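Local coordinates for putative nucleoprotein (Infectious salmon anemia virus, PDB 4EWC), which encapsidates the negative-strand viral RNA, shielding it from nucleases and forming the ribonucleoprotein that serves as template for transcription and replication, at the interface of chains A and B. Coordinates in Å, arbitrary orientation; residue numbers count along the deposited sequence, not the author numbering. Chains: chain A/B, Putative nucleoprotein.

Contact 1: the interface of chains A and B. Residues chain A 514, 516-517, 528, 533, 536; chain B 290-291, 293, 377, 380.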
ATOM      1  N   TRP A 514       3.633  10.391  13.285  1.00 48.52           N
ATOM      2  CA  TRP A 514       4.412  11.541  12.868  1.00 46.06           C
ATOM      3  C   TRP A 514       4.880  11.461  11.404  1.00 51.81           C
ATOM      4  O   TRP A 514       5.203  12.493  10.817  1.00 54.40           O
ATOM      5  CB  TRP A 514       5.622  11.727  13.781  1.00 43.50           C
ATOM      6  CG  TRP A 514       6.432  10.472  13.905  1.00 50.93           C
ATOM      7  CD1 TRP A 514       6.368   9.561  14.914  1.00 47.79           C
ATOM      8  CD2 TRP A 514       7.404   9.949  12.970  1.00 48.01           C
ATOM      9  NE1 TRP A 514       7.235   8.530  14.680  1.00 54.09           N
ATOM     10  CE2 TRP A 514       7.890   8.751  13.485  1.00 45.85           C
ATOM     11  CE3 TRP A 514       7.915  10.423  11.744  1.00 48.36           C
ATOM     12  CZ2 TRP A 514       8.849   7.978  12.839  1.00 48.23           C
ATOM     13  CZ3 TRP A 514       8.871   9.660  11.092  1.00 50.70           C
ATOM     14  CH2 TRP A 514       9.328   8.453  11.638  1.00 50.95           C
ATOM     15  N   VAL A 516       4.815  11.645   7.744  1.00 43.38           N
ATOM     16  CA  VAL A 516       3.903  12.222   6.786  1.00 45.76           C
ATOM     17  C   VAL A 516       4.434  12.194   5.349  1.00 48.39           C
ATOM     18  O   VAL A 516       3.777  12.696   4.436  1.00 51.59           O
ATOM     19  CB  VAL A 516       3.531  13.664   7.191  1.00 46.35           C
ATOM     20  CG1 VAL A 516       2.769  13.645   8.504  1.00 47.63           C
ATOM     21  CG2 VAL A 516       4.782  14.512   7.318  1.00 43.06           C
ATOM     22  N   ASN A 517       5.617  11.623   5.146  1.00 44.73           N
ATOM     23  CA  ASN A 517       6.145  11.453   3.795  1.00 45.00           C
ATOM     24  C   ASN A 517       7.075  10.254   3.679  1.00 44.74           C
ATOM     25  O   ASN A 517       7.616   9.761   4.668  1.00 45.42           O
ATOM     26  CB  ASN A 517       6.893  12.708   3.315  1.00 42.73           C
ATOM     27  CG  ASN A 517       8.285  12.811   3.910  1.00 45.68           C
ATOM     28  OD1 ASN A 517       8.465  12.658   5.125  1.00 50.70           O
ATOM     29  ND2 ASN A 517       9.277  13.034   3.064  1.00 42.42           N
ATOM     30  N   PHE A 528       4.023  12.418  -0.214  1.00 48.54           N
ATOM     31  CA  PHE A 528       3.677  13.021   1.063  1.00 48.75           C
ATOM     32  C   PHE A 528       2.163  13.198   1.236  1.00 46.49           C
ATOM     33  O   PHE A 528       1.419  13.195   0.255  1.00 45.49           O
ATOM     34  CB  PHE A 528       4.405  14.362   1.168  1.00 45.92           C
ATOM     35  CG  PHE A 528       4.123  15.277   0.030  1.00 47.53           C
ATOM     36  CD1 PHE A 528       3.036  16.143   0.070  1.00 50.79           C
ATOM     37  CD2 PHE A 528       4.935  15.271  -1.095  1.00 49.25           C
ATOM     38  CE1 PHE A 528       2.771  16.985  -0.996  1.00 52.89           C
ATOM     39  CE2 PHE A 528       4.674  16.111  -2.156  1.00 44.32           C
ATOM     40  CZ  PHE A 528       3.592  16.963  -2.106  1.00 48.97           C
ATOM     41  N   ILE A 533       0.699  18.411   5.084  1.00 51.99           N
ATOM     42  CA  ILE A 533       1.635  19.396   4.592  1.00 56.75           C
ATOM     43  C   ILE A 533       0.982  20.778   4.569  1.00 58.66           C
ATOM     44  O   ILE A 533       1.648  21.802   4.753  1.00 58.99           O
ATOM     45  CB  ILE A 533       2.137  19.010   3.168  1.00 51.34           C
ATOM     46  CG1 ILE A 533       2.983  17.722   3.220  1.00 50.05           C
ATOM     47  CG2 ILE A 533       2.899  20.155   2.530  1.00 46.38           C
ATOM     48  CD1 ILE A 533       4.354  17.883   3.851  1.00 38.28           C
HETATM   49  N   MSE A 536       0.751  21.964   8.218  1.00 53.73           N
HETATM   50  CA  MSE A 536       2.084  22.417   8.598  1.00 54.91           C
HETATM   51  C   MSE A 536       2.476  23.784   8.016  1.00 53.80           C
HETATM   52  O   MSE A 536       3.296  24.476   8.595  1.00 49.13           O
HETATM   53  CB  MSE A 536       3.121  21.349   8.227  1.00 54.25           C
HETATM   54  CG  MSE A 536       2.916  20.078   8.989  1.00 57.11           C
HETATM   55 SE   MSE A 536       4.232  18.735   8.533  0.71 53.90          SE
HETATM   56  CE  MSE A 536       5.789  19.575   9.402  1.00 50.34           C
TER
ATOM     57  N   SER B 290       7.657  14.998  12.724  1.00 48.08           N
ATOM     58  CA  SER B 290       7.481  14.677  11.307  1.00 48.54           C
ATOM     59  C   SER B 290       8.775  14.833  10.490  1.00 46.99           C
ATOM     60  O   SER B 290       8.954  14.177   9.469  1.00 48.47           O
ATOM     61  CB  SER B 290       6.374  15.529  10.677  1.00 49.07           C
ATOM     62  OG  SER B 290       5.132  15.342  11.330  1.00 52.69           O
ATOM     63  N   TYR B 291       9.669  15.696  10.963  1.00 44.75           N
ATOM     64  CA  TYR B 291      10.957  15.933  10.335  1.00 45.14           C
ATOM     65  C   TYR B 291      11.976  14.841  10.603  1.00 48.17           C
ATOM     66  O   TYR B 291      13.152  14.989  10.263  1.00 48.91           O
ATOM     67  CB  TYR B 291      11.539  17.266  10.813  1.00 49.37           C
ATOM     68  CG  TYR B 291      10.642  18.428  10.510  1.00 47.45           C
ATOM     69  CD1 TYR B 291       9.999  18.520   9.281  1.00 43.85           C
ATOM     70  CD2 TYR B 291      10.407  19.415  11.460  1.00 49.78           C
ATOM     71  CE1 TYR B 291       9.168  19.556   9.002  1.00 50.08           C
ATOM     72  CE2 TYR B 291       9.562  20.467  11.192  1.00 49.34           C
ATOM     73  CZ  TYR B 291       8.945  20.535   9.962  1.00 52.72           C
ATOM     74  OH  TYR B 291       8.107  21.585   9.684  1.00 50.80           O
ATOM     75  N   THR B 293      12.098  11.994   9.220  1.00 48.79           N
ATOM     76  CA  THR B 293      12.479  11.452   7.919  1.00 44.19           C
ATOM     77  C   THR B 293      13.668  12.183   7.291  1.00 41.83           C
ATOM     78  O   THR B 293      14.304  11.670   6.381  1.00 48.34           O
ATOM     79  CB  THR B 293      11.286  11.387   6.927  1.00 47.88           C
ATOM     80  OG1 THR B 293      10.881  12.706   6.546  1.00 47.71           O
ATOM     81  CG2 THR B 293      10.098  10.640   7.559  1.00 48.29           C
ATOM     82  N   THR B 377       9.618  21.683   6.106  1.00 48.19           N
ATOM     83  CA  THR B 377       8.428  21.145   5.448  1.00 49.10           C
ATOM     84  C   THR B 377       8.684  20.951   3.957  1.00 50.42           C
ATOM     85  O   THR B 377       8.273  19.943   3.383  1.00 49.44           O
ATOM     86  CB  THR B 377       7.211  22.059   5.619  1.00 49.53           C
ATOM     87  OG1 THR B 377       6.872  22.137   7.007  1.00 52.54           O
ATOM     88  CG2 THR B 377       6.024  21.518   4.842  1.00 46.54           C
ATOM     89  N   LEU B 380      10.377  17.813   3.122  1.00 47.01           N
ATOM     90  CA  LEU B 380       9.489  16.665   3.049  1.00 46.97           C
ATOM     91  C   LEU B 380       8.839  16.543   1.676  1.00 43.15           C
ATOM     92  O   LEU B 380       8.566  15.446   1.215  1.00 38.08           O
ATOM     93  CB  LEU B 380       8.376  16.769   4.089  1.00 45.05           C
ATOM     94  CG  LEU B 380       8.732  16.927   5.555  1.00 49.11           C
ATOM     95  CD1 LEU B 380       7.437  16.839   6.327  1.00 50.29           C
ATOM     96  CD2 LEU B 380       9.742  15.875   6.027  1.00 47.01           C
TER
HETATM   97  O   HOH W   1       7.223  12.489   7.899  1.00 47.24           O
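B:Ser290 and A:Trp514 meet where the serine hydroxyl B:Ser290 OG donates to the backbone carbonyl A:Trp514 O, 2.9 Å away. The donor lies in the carbonyl plane, on a lone pair, with a C=O...O angle of 137°. A second bond joins two side chains. B:Thr293 OG1 gives its hydrogen to the amide oxygen A:Asn517 OD1 at 2.8 Å, again on a lone pair in plane. The methyl B:Thr293 CG2 comes up to the edge of the A:Trp514 indole, in the ring plane, 3.9 Å from A:Trp514 CZ3. Water 1 ties the two chains together as well. It bonds to A:Val516 N, to A:Asn517 OD1 and, with its oxygen at 2.9 Å, to the carbonyl oxygen B:Ser290 O. A:Asn517 OD1 is thus held by both the threonine and the water. Beside this polar group, the methyl A:Val516 CG2 packs against B:Leu380 CD1 at 3.7 Å. The selenomethionine A:Met536 meets B:Tyr291 tip to tip, its chain bent at the last torsion (chi3 71°), bringing CE near the phenol end; their exact spacing is uncertain. Behind them, B:Tyr291 OH and B:Thr377 OG1 share a hydrogen bond of 3.0 Å, which links the two elements of chain B and probably steadies the phenol. Chain A supplies the segment around strand 517-519 and helix 530-536. Chain B receives them with 3-10 helix 289-295 and helix 369-381.

Contact 2: the interface of chains A and B. Residues chain A 377, 380-381, 556-557, 560; chain B 528, 530, 533, 537.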
ATOM      1  N   THR A 377     -18.822  14.234  -6.563  1.00 48.19           N
ATOM      2  CA  THR A 377     -17.524  14.350  -5.900  1.00 49.10           C
ATOM      3  C   THR A 377     -17.664  14.093  -4.403  1.00 50.42           C
ATOM      4  O   THR A 377     -16.822  13.421  -3.808  1.00 49.44           O
ATOM      5  CB  THR A 377     -16.895  15.732  -6.100  1.00 49.53           C
ATOM      6  OG1 THR A 377     -16.627  15.930  -7.491  1.00 52.54           O
ATOM      7  CG2 THR A 377     -15.599  15.848  -5.317  1.00 46.54           C
ATOM      8  N   LEU A 380     -17.645  10.548  -3.483  1.00 47.01           N
ATOM      9  CA  LEU A 380     -16.314   9.971  -3.388  1.00 46.97           C
ATOM     10  C   LEU A 380     -15.694  10.209  -2.017  1.00 43.15           C
ATOM     11  O   LEU A 380     -14.930   9.390  -1.531  1.00 38.08           O
ATOM     12  CB  LEU A 380     -15.382  10.572  -4.437  1.00 45.05           C
ATOM     13  CG  LEU A 380     -15.762  10.504  -5.904  1.00 49.11           C
ATOM     14  CD1 LEU A 380     -14.579  11.032  -6.682  1.00 50.29           C
ATOM     15  CD2 LEU A 380     -16.138   9.086  -6.345  1.00 47.01           C
ATOM     16  N   ILE A 381     -15.993  11.355  -1.424  1.00 42.42           N
ATOM     17  CA  ILE A 381     -15.563  11.640  -0.065  1.00 44.92           C
ATOM     18  C   ILE A 381     -16.374  10.865   1.007  1.00 45.25           C
ATOM     19  O   ILE A 381     -15.805  10.285   1.938  1.00 43.35           O
ATOM     20  CB  ILE A 381     -15.664  13.149   0.234  1.00 48.42           C
ATOM     21  CG1 ILE A 381     -14.754  13.948  -0.703  1.00 47.04           C
ATOM     22  CG2 ILE A 381     -15.327  13.446   1.707  1.00 45.95           C
ATOM     23  CD1 ILE A 381     -15.130  15.431  -0.778  1.00 44.48           C
ATOM     24  N   ILE A 556     -17.189  21.906   1.798  1.00 74.69           N
ATOM     25  CA  ILE A 556     -16.821  20.565   1.369  1.00 73.20           C
ATOM     26  C   ILE A 556     -15.322  20.460   1.147  1.00 74.88           C
ATOM     27  O   ILE A 556     -14.677  19.510   1.608  1.00 67.71           O
ATOM     28  CB  ILE A 556     -17.516  20.197   0.059  1.00 68.63           C
ATOM     29  CG1 ILE A 556     -19.008  20.485   0.145  1.00 74.62           C
ATOM     30  CG2 ILE A 556     -17.289  18.737  -0.256  1.00 72.08           C
ATOM     31  CD1 ILE A 556     -19.755  20.153  -1.117  1.00 74.84           C
ATOM     32  N   LEU A 557     -14.773  21.448   0.448  1.00 70.75           N
ATOM     33  CA  LEU A 557     -13.351  21.459   0.153  1.00 73.85           C
ATOM     34  C   LEU A 557     -12.507  21.547   1.429  1.00 75.30           C
ATOM     35  O   LEU A 557     -11.486  20.871   1.563  1.00 77.98           O
ATOM     36  CB  LEU A 557     -13.024  22.609  -0.792  1.00 78.10           C
ATOM     37  CG  LEU A 557     -11.546  22.793  -1.125  1.00 76.51           C
ATOM     38  CD1 LEU A 557     -10.987  21.557  -1.810  1.00 73.27           C
ATOM     39  CD2 LEU A 557     -11.383  24.035  -1.977  1.00 68.69           C
ATOM     40  N   ALA A 560     -12.857  18.159   3.409  1.00 77.46           N
ATOM     41  CA  ALA A 560     -12.033  17.184   2.719  1.00 70.79           C
ATOM     42  C   ALA A 560     -10.595  17.269   3.196  1.00 71.30           C
ATOM     43  O   ALA A 560     -10.007  16.263   3.615  1.00 67.69           O
ATOM     44  CB  ALA A 560     -12.092  17.429   1.228  1.00 69.96           C
TER
ATOM     45  N   PHE B 528      -9.500   8.955  -0.058  1.00 48.54           N
ATOM     46  CA  PHE B 528      -9.478   9.619  -1.351  1.00 48.75           C
ATOM     47  C   PHE B 528      -8.235  10.499  -1.537  1.00 46.49           C
ATOM     48  O   PHE B 528      -7.588  10.877  -0.561  1.00 45.49           O
ATOM     49  CB  PHE B 528     -10.761  10.442  -1.483  1.00 45.92           C
ATOM     50  CG  PHE B 528     -10.961  11.407  -0.370  1.00 47.53           C
ATOM     51  CD1 PHE B 528     -10.424  12.687  -0.437  1.00 50.79           C
ATOM     52  CD2 PHE B 528     -11.677  11.038   0.760  1.00 49.25           C
ATOM     53  CE1 PHE B 528     -10.603  13.578   0.607  1.00 52.89           C
ATOM     54  CE2 PHE B 528     -11.858  11.925   1.799  1.00 44.32           C
ATOM     55  CZ  PHE B 528     -11.319  13.190   1.723  1.00 48.97           C
ATOM     56  N   GLN B 530      -6.708  13.789  -1.937  1.00 55.21           N
ATOM     57  CA  GLN B 530      -7.022  15.188  -1.687  1.00 56.41           C
ATOM     58  C   GLN B 530      -6.815  16.101  -2.907  1.00 57.38           C
ATOM     59  O   GLN B 530      -7.757  16.751  -3.355  1.00 53.51           O
ATOM     60  CB  GLN B 530      -6.233  15.690  -0.463  1.00 60.07           C
ATOM     61  CG  GLN B 530      -6.425  17.167  -0.110  1.00 60.73           C
ATOM     62  CD  GLN B 530      -7.886  17.564   0.092  1.00 69.53           C
ATOM     63  OE1 GLN B 530      -8.766  16.716   0.232  1.00 70.25           O
ATOM     64  NE2 GLN B 530      -8.147  18.870   0.106  1.00 75.00           N
ATOM     65  N   ILE B 533      -9.435  15.679  -5.518  1.00 51.99           N
ATOM     66  CA  ILE B 533     -10.732  16.105  -5.043  1.00 56.75           C
ATOM     67  C   ILE B 533     -10.825  17.630  -5.058  1.00 58.66           C
ATOM     68  O   ILE B 533     -11.900  18.203  -5.262  1.00 58.99           O
ATOM     69  CB  ILE B 533     -10.995  15.558  -3.608  1.00 51.34           C
ATOM     70  CG1 ILE B 533     -11.118  14.021  -3.624  1.00 50.05           C
ATOM     71  CG2 ILE B 533     -12.218  16.211  -2.993  1.00 46.38           C
ATOM     72  CD1 ILE B 533     -12.393  13.488  -4.250  1.00 38.28           C
ATOM     73  N   LEU B 537     -13.232  20.119  -7.457  1.00 51.20           N
ATOM     74  CA  LEU B 537     -14.152  21.100  -6.878  1.00 59.87           C
ATOM     75  C   LEU B 537     -13.823  22.572  -7.174  1.00 61.27           C
ATOM     76  O   LEU B 537     -13.061  22.888  -8.092  1.00 66.59           O
ATOM     77  CB  LEU B 537     -14.289  20.897  -5.361  1.00 66.58           C
ATOM     78  CG  LEU B 537     -14.865  19.568  -4.860  1.00 61.18           C
ATOM     79  CD1 LEU B 537     -14.668  19.455  -3.369  1.00 57.05           C
ATOM     80  CD2 LEU B 537     -16.337  19.439  -5.237  1.00 54.78           C
TER
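The B:Phe528 ring lies against A:Ile381, whose CG1 sits 4.2 Å above the plane, over the ring centre. The methyl A:Ile381 CG2 also reaches the ring, 3.8 Å from B:Phe528 CE2. At the ring edge, in plane, lies the amide oxygen OE1 of B:Gln530 from the same chain. The ring rim near CE1 and CZ also borders A:Ala560, with B:Phe528 CZ 3.8 Å from the backbone oxygen A:Ala560 O. The phenyl reaches this place with CG set between the backbone N and the carbonyl carbon (chi1 55°).

B:Gln530 folds back at its second torsion (chi2 55°). B:Gln530 OE1 rests 3.5 Å from the methyl A:Ala560 CB, a contact without a polar bond. The other contacts are aliphatic, so the patch is held by van der Waals packing. B:Ile533 presents two branches. B:Ile533 CG2 meets A:Ile381 CD1 at 3.7 Å. B:Ile533 CD1 lies 4.1 Å from A:Leu380 CD1 and also approaches A:Thr377. The side chains of A:Ile381 and B:Ile533 pass at a slant.

Helix 369-381 and helix 550-564 of chain A flank the inserted chain B segment. This hydrophobic seat takes up strand 526-528, helix 530-536 and the residue just after it, and helps join the two copies in the crystal. B:Leu537 spans the two helices with its forked tip. The B:Leu537 side chain crosses that of A:Ile556 at about a right angle. B:Leu537 CD1 lies 4.1 Å from A:Ile556 CG2. On the other branch, B:Leu537 CD2 packs 3.7 Å from the methyl A:Thr377 CG2.

The centres of the C-alpha atoms of contact 1 and contact 2 are about 22 Å apart. They are parts of one two-fold symmetric interface, with the chains in exchanged roles. Helix 369-381 receives the partner in both through Thr377 and Leu380, from chain B in contact 1 and from chain A in contact 2. Helix 530-536 of the partner takes part in both, with Ile533 each time. Each copy therefore gives and receives the same segment. Contact 1 adds hydrogen bonds and a bridging water, whereas contact 2 extends the apolar part to helix 550-564. The reciprocal exchange fits a dimer, although the structure alone does not show that this pair forms on RNA.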